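Local coordinates for protein dioxygenase (Pseudomonas brassicacearum, PDB 5V2D) that probably uses a non-heme iron held by four histidines to split the central double bond of lignin-derived stilbenes with dioxygen, at residues L413-N418 with S424-P429; A456-I461 with E467-D472. All coordinates share one frame; numbering follows the deposited sequence.

Interaction 1: L413-N418 with S424-P429; sequences LLVHLN and SDAWFP
Leu413 reaches the Phe428 ring obliquely with one methyl, CD2, which lies 3.8 Å from Phe428 CB and a little farther from ring atom CD1. The same methyl approaches Ala426 CB. The Trp427 indole projects from the other side of the two strands, and Pro429 CA sits over the rim of one of its faces. On that side too is the His416 imidazole, leading away from 424-429 to meet the rings of His387 and Phe389 and hydrogen-bonding His387 through NE2. Asp425 projects from the same face, its CG anti to the backbone N (chi1 177°), and its OD2 accepts a hydrogen bond from the backbone N of Met476; between these two side chains the nearest approach is His416 CB to Asp425 CB, 4.3 Å. On the face carrying Val415, Leu417, Ser424 and Ala426, the two Val415 methyls divide the work: CG1 rests 3.8 Å from Ser424 CB and CG2 4.0 Å from Ala426 CB. Leu417 CD1 comes to 3.5 Å from Ser424 OG, a hydroxyl that hydrogen-bonds Tyr369. Four backbone bonds fix the register, Leu414 with Trp427 and His416 with Asp425 each bonding in both directions; the shortest, His416 N to Asp425 O, is 2.8 Å and nearly straight. This antiparallel beta hairpin ends a four-stranded blade of the seven-bladed propeller characteristic of carotenoid cleavage oxygenases.

Interaction 2: A456-I461 with E467-D472; sequences ALLNLI and ELVVLD
Leu458 and Glu467 lie side by side and point the same way, Leu458 CD2 resting 3.7 Å from Glu467 OE1. Glu467 is extended beyond CG, and Leu460 crosses it obliquely, with CD2 placed 3.8 Å from Glu467 CD. Methyl groups thus line this buried carboxylate, while Arg483 and Arg465 form salt bridges to OE1 and OE2 respectively, which would be expected to keep it ionised. Val469 lies across Leu458 on the same face, its CG1 4.0 Å from Leu458 CB. Its other methyl, CG2, occupies the position between the backbone N and the carbonyl carbon and comes to 3.3 Å from Ala456 O. On the reverse face Leu457 and Leu468 meet at a slant, Leu457 CD2 to Leu468 CD1 being 3.8 Å. Paired backbone bonds join Ala456 with Val469 and Leu458 with Glu467; that from Leu458 N to Glu467 O is 2.8 Å long and nearly in line with the carbonyl. Over these short segments the strands form a strongly twisted antiparallel beta hairpin within a propeller blade, their N-to-C directions 128° apart, and the pairing covers three residues of each. In their antiparallel sheet, strand 433-442 flanks 452-460, and strand 482-486 flanks 465-472.

Overall arrangement
Interaction 1 closes before interaction 2 opens, and each joins the two strands of a beta hairpin. The hairpins belong to successive antiparallel sheets: 413-418 and 424-427 finish the sheet begun by 371-375, whereas 452-460 and 465-472 are inner strands of the next, which also includes 50-52. Their centres are about 13 Å apart, and the facing sides pack directly. Leu471 CD2 lies 3.7 Å from Trp427 CB and also touches Leu414, while Pro429 CB meets Leu458 CD1 at 3.7 Å. Phe435 of strand 433-442 touches Leu414, Pro429 and Leu458, bridging both contacts. An apolar seam thus joins two neighbouring propeller blades in the scaffold that carries the iron.

Interaction 1: L413-N418 with S424-P429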
loop_
_atom_site.group_PDB
_atom_site.type_symbol
_atom_site.label_atom_id
_atom_site.label_comp_id
_atom_site.label_asym_id
_atom_site.label_seq_id
_atom_site.Cartn_x
_atom_site.Cartn_y
_atom_site.Cartn_z
ATOM N N LEU A 413 11.548 -1.861 13.468
ATOM C CA LEU A 413 11.435 -0.570 14.142
ATOM C C LEU A 413 10.250 0.233 13.652
ATOM O O LEU A 413 9.992 0.304 12.442
ATOM C CB LEU A 413 12.662 0.260 13.848
ATOM C CG LEU A 413 14.033 -0.245 14.353
ATOM C CD1 LEU A 413 15.180 0.637 13.761
ATOM C CD2 LEU A 413 14.048 -0.315 15.878
ATOM N N LEU A 414 9.535 0.864 14.582
ATOM C CA LEU A 414 8.473 1.783 14.278
ATOM C C LEU A 414 9.024 3.151 14.639
ATOM O O LEU A 414 9.350 3.386 15.822
ATOM C CB LEU A 414 7.321 1.438 15.154
ATOM C CG LEU A 414 5.930 1.888 14.884
ATOM C CD1 LEU A 414 5.002 1.949 16.069
ATOM C CD2 LEU A 414 5.604 2.765 13.666
ATOM N N VAL A 415 9.071 4.070 13.672
ATOM C CA VAL A 415 9.887 5.293 13.782
ATOM C C VAL A 415 9.081 6.579 13.602
ATOM O O VAL A 415 8.229 6.692 12.745
ATOM C CB VAL A 415 11.005 5.236 12.718
ATOM C CG1 VAL A 415 11.931 6.435 12.770
ATOM C CG2 VAL A 415 11.792 3.956 12.771
ATOM N N HIS A 416 9.379 7.577 14.416
ATOM C CA HIS A 416 8.911 8.981 14.202
ATOM C C HIS A 416 10.156 9.766 13.753
ATOM O O HIS A 416 11.096 9.885 14.512
ATOM C CB HIS A 416 8.345 9.590 15.503
ATOM C CG HIS A 416 7.928 11.020 15.403
ATOM N ND1 HIS A 416 7.345 11.676 16.471
ATOM C CD2 HIS A 416 7.910 11.898 14.386
ATOM C CE1 HIS A 416 7.062 12.924 16.133
ATOM N NE2 HIS A 416 7.450 13.104 14.877
ATOM N N LEU A 417 10.118 10.309 12.562
ATOM C CA LEU A 417 11.154 11.212 12.013
ATOM C C LEU A 417 10.716 12.667 12.105
ATOM O O LEU A 417 9.620 13.059 11.634
ATOM C CB LEU A 417 11.415 10.896 10.555
ATOM C CG LEU A 417 12.387 11.765 9.783
ATOM C CD1 LEU A 417 13.807 11.744 10.360
ATOM C CD2 LEU A 417 12.376 11.305 8.328
ATOM N N ASN A 418 11.573 13.484 12.737
ATOM C CA ASN A 418 11.417 14.950 12.788
ATOM C C ASN A 418 12.233 15.544 11.637
ATOM O O ASN A 418 13.492 15.511 11.683
ATOM C CB ASN A 418 11.936 15.484 14.130
ATOM C CG ASN A 418 11.708 16.964 14.312
ATOM O OD1 ASN A 418 11.701 17.748 13.339
ATOM N ND2 ASN A 418 11.675 17.377 15.508
ATOM N N SER A 424 15.449 10.854 14.620
ATOM C CA SER A 424 14.475 9.767 14.720
ATOM C C SER A 424 14.238 9.237 16.134
ATOM O O SER A 424 15.147 9.181 16.898
ATOM C CB SER A 424 14.909 8.631 13.772
ATOM O OG SER A 424 14.943 9.124 12.415
ATOM N N ASP A 425 13.012 8.934 16.503
ATOM C CA ASP A 425 12.604 8.407 17.824
ATOM C C ASP A 425 11.939 7.041 17.446
ATOM O O ASP A 425 10.911 7.057 16.756
ATOM C CB ASP A 425 11.542 9.388 18.374
ATOM C CG ASP A 425 10.905 8.951 19.789
ATOM O OD1 ASP A 425 11.517 8.043 20.470
ATOM O OD2 ASP A 425 9.783 9.533 20.322
ATOM N N ALA A 426 12.527 5.917 17.840
ATOM C CA ALA A 426 12.066 4.605 17.372
ATOM C C ALA A 426 11.720 3.659 18.493
ATOM O O ALA A 426 12.350 3.696 19.563
ATOM C CB ALA A 426 13.131 3.957 16.493
ATOM N N TRP A 427 10.724 2.785 18.270
ATOM C CA TRP A 427 10.472 1.689 19.196
ATOM C C TRP A 427 10.927 0.373 18.572
ATOM O O TRP A 427 10.509 0.015 17.438
ATOM C CB TRP A 427 8.990 1.638 19.632
ATOM C CG TRP A 427 8.788 0.557 20.639
ATOM C CD1 TRP A 427 9.465 0.424 21.800
ATOM C CD2 TRP A 427 7.895 -0.566 20.579
ATOM N NE1 TRP A 427 9.041 -0.679 22.480
ATOM C CE2 TRP A 427 8.089 -1.309 21.754
ATOM C CE3 TRP A 427 6.911 -0.980 19.688
ATOM C CZ2 TRP A 427 7.371 -2.468 22.039
ATOM C CZ3 TRP A 427 6.202 -2.113 19.979
ATOM C CH2 TRP A 427 6.425 -2.849 21.106
ATOM N N PHE A 428 11.740 -0.373 19.312
ATOM C CA PHE A 428 12.116 -1.754 18.960
ATOM C C PHE A 428 11.318 -2.699 19.838
ATOM O O PHE A 428 11.329 -2.548 21.087
ATOM C CB PHE A 428 13.643 -1.968 19.257
ATOM C CG PHE A 428 14.122 -3.398 19.042
ATOM C CD1 PHE A 428 14.065 -3.973 17.769
ATOM C CD2 PHE A 428 14.653 -4.154 20.091
ATOM C CE1 PHE A 428 14.550 -5.246 17.526
ATOM C CE2 PHE A 428 15.132 -5.447 19.875
ATOM C CZ PHE A 428 15.068 -6.009 18.567
ATOM N N PRO A 429 10.594 -3.651 19.253
ATOM C CA PRO A 429 9.674 -4.456 20.069
ATOM C C PRO A 429 10.274 -5.705 20.682
ATOM O O PRO A 429 9.557 -6.571 21.129
ATOM C CB PRO A 429 8.600 -4.865 19.043
ATOM C CG PRO A 429 9.362 -5.063 17.801
ATOM C CD PRO A 429 10.388 -3.914 17.815
#

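Interaction 2: A456-I461 with E467-D472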
loop_
_atom_site.group_PDB
_atom_site.type_symbol
_atom_site.label_atom_id
_atom_site.label_comp_id
_atom_site.label_asym_id
_atom_site.label_seq_id
_atom_site.Cartn_x
_atom_site.Cartn_y
_atom_site.Cartn_z
ATOM N N ALA A 456 -0.347 0.363 15.071
ATOM C CA ALA A 456 0.106 -0.587 14.082
ATOM C C ALA A 456 -0.023 -2.000 14.567
ATOM O O ALA A 456 0.069 -2.252 15.768
ATOM C CB ALA A 456 1.592 -0.351 13.747
ATOM N N LEU A 457 -0.170 -2.926 13.659
ATOM C CA LEU A 457 -0.084 -4.310 14.022
ATOM C C LEU A 457 1.355 -4.690 14.271
ATOM O O LEU A 457 2.268 -4.348 13.497
ATOM C CB LEU A 457 -0.617 -5.236 12.898
ATOM C CG LEU A 457 -2.172 -5.298 12.823
ATOM C CD1 LEU A 457 -2.535 -6.040 11.561
ATOM C CD2 LEU A 457 -2.813 -5.980 14.014
ATOM N N LEU A 458 1.515 -5.422 15.361
ATOM C CA LEU A 458 2.768 -6.014 15.773
ATOM C C LEU A 458 2.618 -7.529 15.636
ATOM O O LEU A 458 1.730 -8.153 16.210
ATOM C CB LEU A 458 3.103 -5.613 17.229
ATOM C CG LEU A 458 4.311 -6.348 17.890
ATOM C CD1 LEU A 458 5.556 -5.929 17.190
ATOM C CD2 LEU A 458 4.380 -6.047 19.399
ATOM N N ASN A 459 3.491 -8.097 14.821
ATOM C CA ASN A 459 3.548 -9.503 14.563
ATOM C C ASN A 459 4.623 -10.074 15.513
ATOM O O ASN A 459 5.796 -9.728 15.369
ATOM C CB ASN A 459 3.966 -9.820 13.103
ATOM C CG ASN A 459 3.262 -8.978 12.078
ATOM O OD1 ASN A 459 2.045 -8.963 12.053
ATOM N ND2 ASN A 459 4.080 -8.143 11.283
ATOM N N LEU A 460 4.217 -10.970 16.395
ATOM C CA LEU A 460 5.121 -11.631 17.310
ATOM C C LEU A 460 5.390 -12.955 16.645
ATOM O O LEU A 460 4.627 -13.921 16.791
ATOM C CB LEU A 460 4.482 -11.792 18.666
ATOM C CG LEU A 460 4.492 -10.699 19.748
ATOM C CD1 LEU A 460 5.568 -9.676 19.616
ATOM C CD2 LEU A 460 3.178 -9.977 19.802
ATOM N N ILE A 461 6.427 -12.981 15.845
ATOM C CA ILE A 461 6.533 -14.004 14.837
ATOM C C ILE A 461 7.068 -15.323 15.314
ATOM O O ILE A 461 6.811 -16.330 14.641
ATOM C CB ILE A 461 7.299 -13.547 13.609
ATOM C CG1 ILE A 461 8.688 -13.083 13.899
ATOM C CG2 ILE A 461 6.579 -12.434 12.909
ATOM C CD1 ILE A 461 9.420 -12.694 12.617
ATOM N N GLU A 467 -0.713 -8.429 17.958
ATOM C CA GLU A 467 -1.293 -7.375 18.804
ATOM C C GLU A 467 -1.471 -6.148 17.949
ATOM O O GLU A 467 -0.650 -5.923 17.061
ATOM C CB GLU A 467 -0.309 -6.943 19.957
ATOM C CG GLU A 467 -0.036 -8.107 20.865
ATOM C CD GLU A 467 1.013 -7.788 22.004
ATOM O OE1 GLU A 467 1.705 -6.814 21.906
ATOM O OE2 GLU A 467 1.118 -8.529 22.971
ATOM N N LEU A 468 -2.478 -5.351 18.249
ATOM C CA LEU A 468 -2.524 -4.039 17.689
ATOM C C LEU A 468 -1.934 -3.065 18.779
ATOM O O LEU A 468 -2.522 -2.950 19.896
ATOM C CB LEU A 468 -3.938 -3.670 17.399
ATOM C CG LEU A 468 -4.177 -2.409 16.596
ATOM C CD1 LEU A 468 -3.546 -2.507 15.228
ATOM C CD2 LEU A 468 -5.700 -2.154 16.521
ATOM N N VAL A 469 -0.776 -2.473 18.508
ATOM C CA VAL A 469 -0.122 -1.627 19.520
ATOM C C VAL A 469 -0.451 -0.151 19.322
ATOM O O VAL A 469 -0.639 0.310 18.174
ATOM C CB VAL A 469 1.390 -1.820 19.576
ATOM C CG1 VAL A 469 1.657 -3.239 20.046
ATOM C CG2 VAL A 469 2.109 -1.469 18.289
ATOM N N VAL A 470 -0.555 0.569 20.436
ATOM C CA VAL A 470 -0.802 1.980 20.418
ATOM C C VAL A 470 0.324 2.715 21.152
ATOM O O VAL A 470 0.548 2.472 22.336
ATOM C CB VAL A 470 -2.136 2.289 21.116
ATOM C CG1 VAL A 470 -2.406 3.801 21.021
ATOM C CG2 VAL A 470 -3.308 1.467 20.541
ATOM N N LEU A 471 1.041 3.576 20.444
ATOM C CA LEU A 471 2.175 4.361 21.012
ATOM C C LEU A 471 1.800 5.814 21.004
ATOM O O LEU A 471 0.919 6.279 20.242
ATOM C CB LEU A 471 3.468 4.176 20.211
ATOM C CG LEU A 471 4.166 2.841 20.422
ATOM C CD1 LEU A 471 3.394 1.644 19.791
ATOM C CD2 LEU A 471 5.573 2.940 19.850
ATOM N N ASP A 472 2.451 6.547 21.919
ATOM C CA ASP A 472 2.217 7.989 22.024
ATOM C C ASP A 472 3.320 8.627 21.253
ATOM O O ASP A 472 4.502 8.324 21.549
ATOM C CB ASP A 472 2.287 8.425 23.538
ATOM C CG ASP A 472 1.773 9.841 23.729
ATOM O OD1 ASP A 472 2.213 10.786 23.029
ATOM O OD2 ASP A 472 0.841 10.021 24.550
#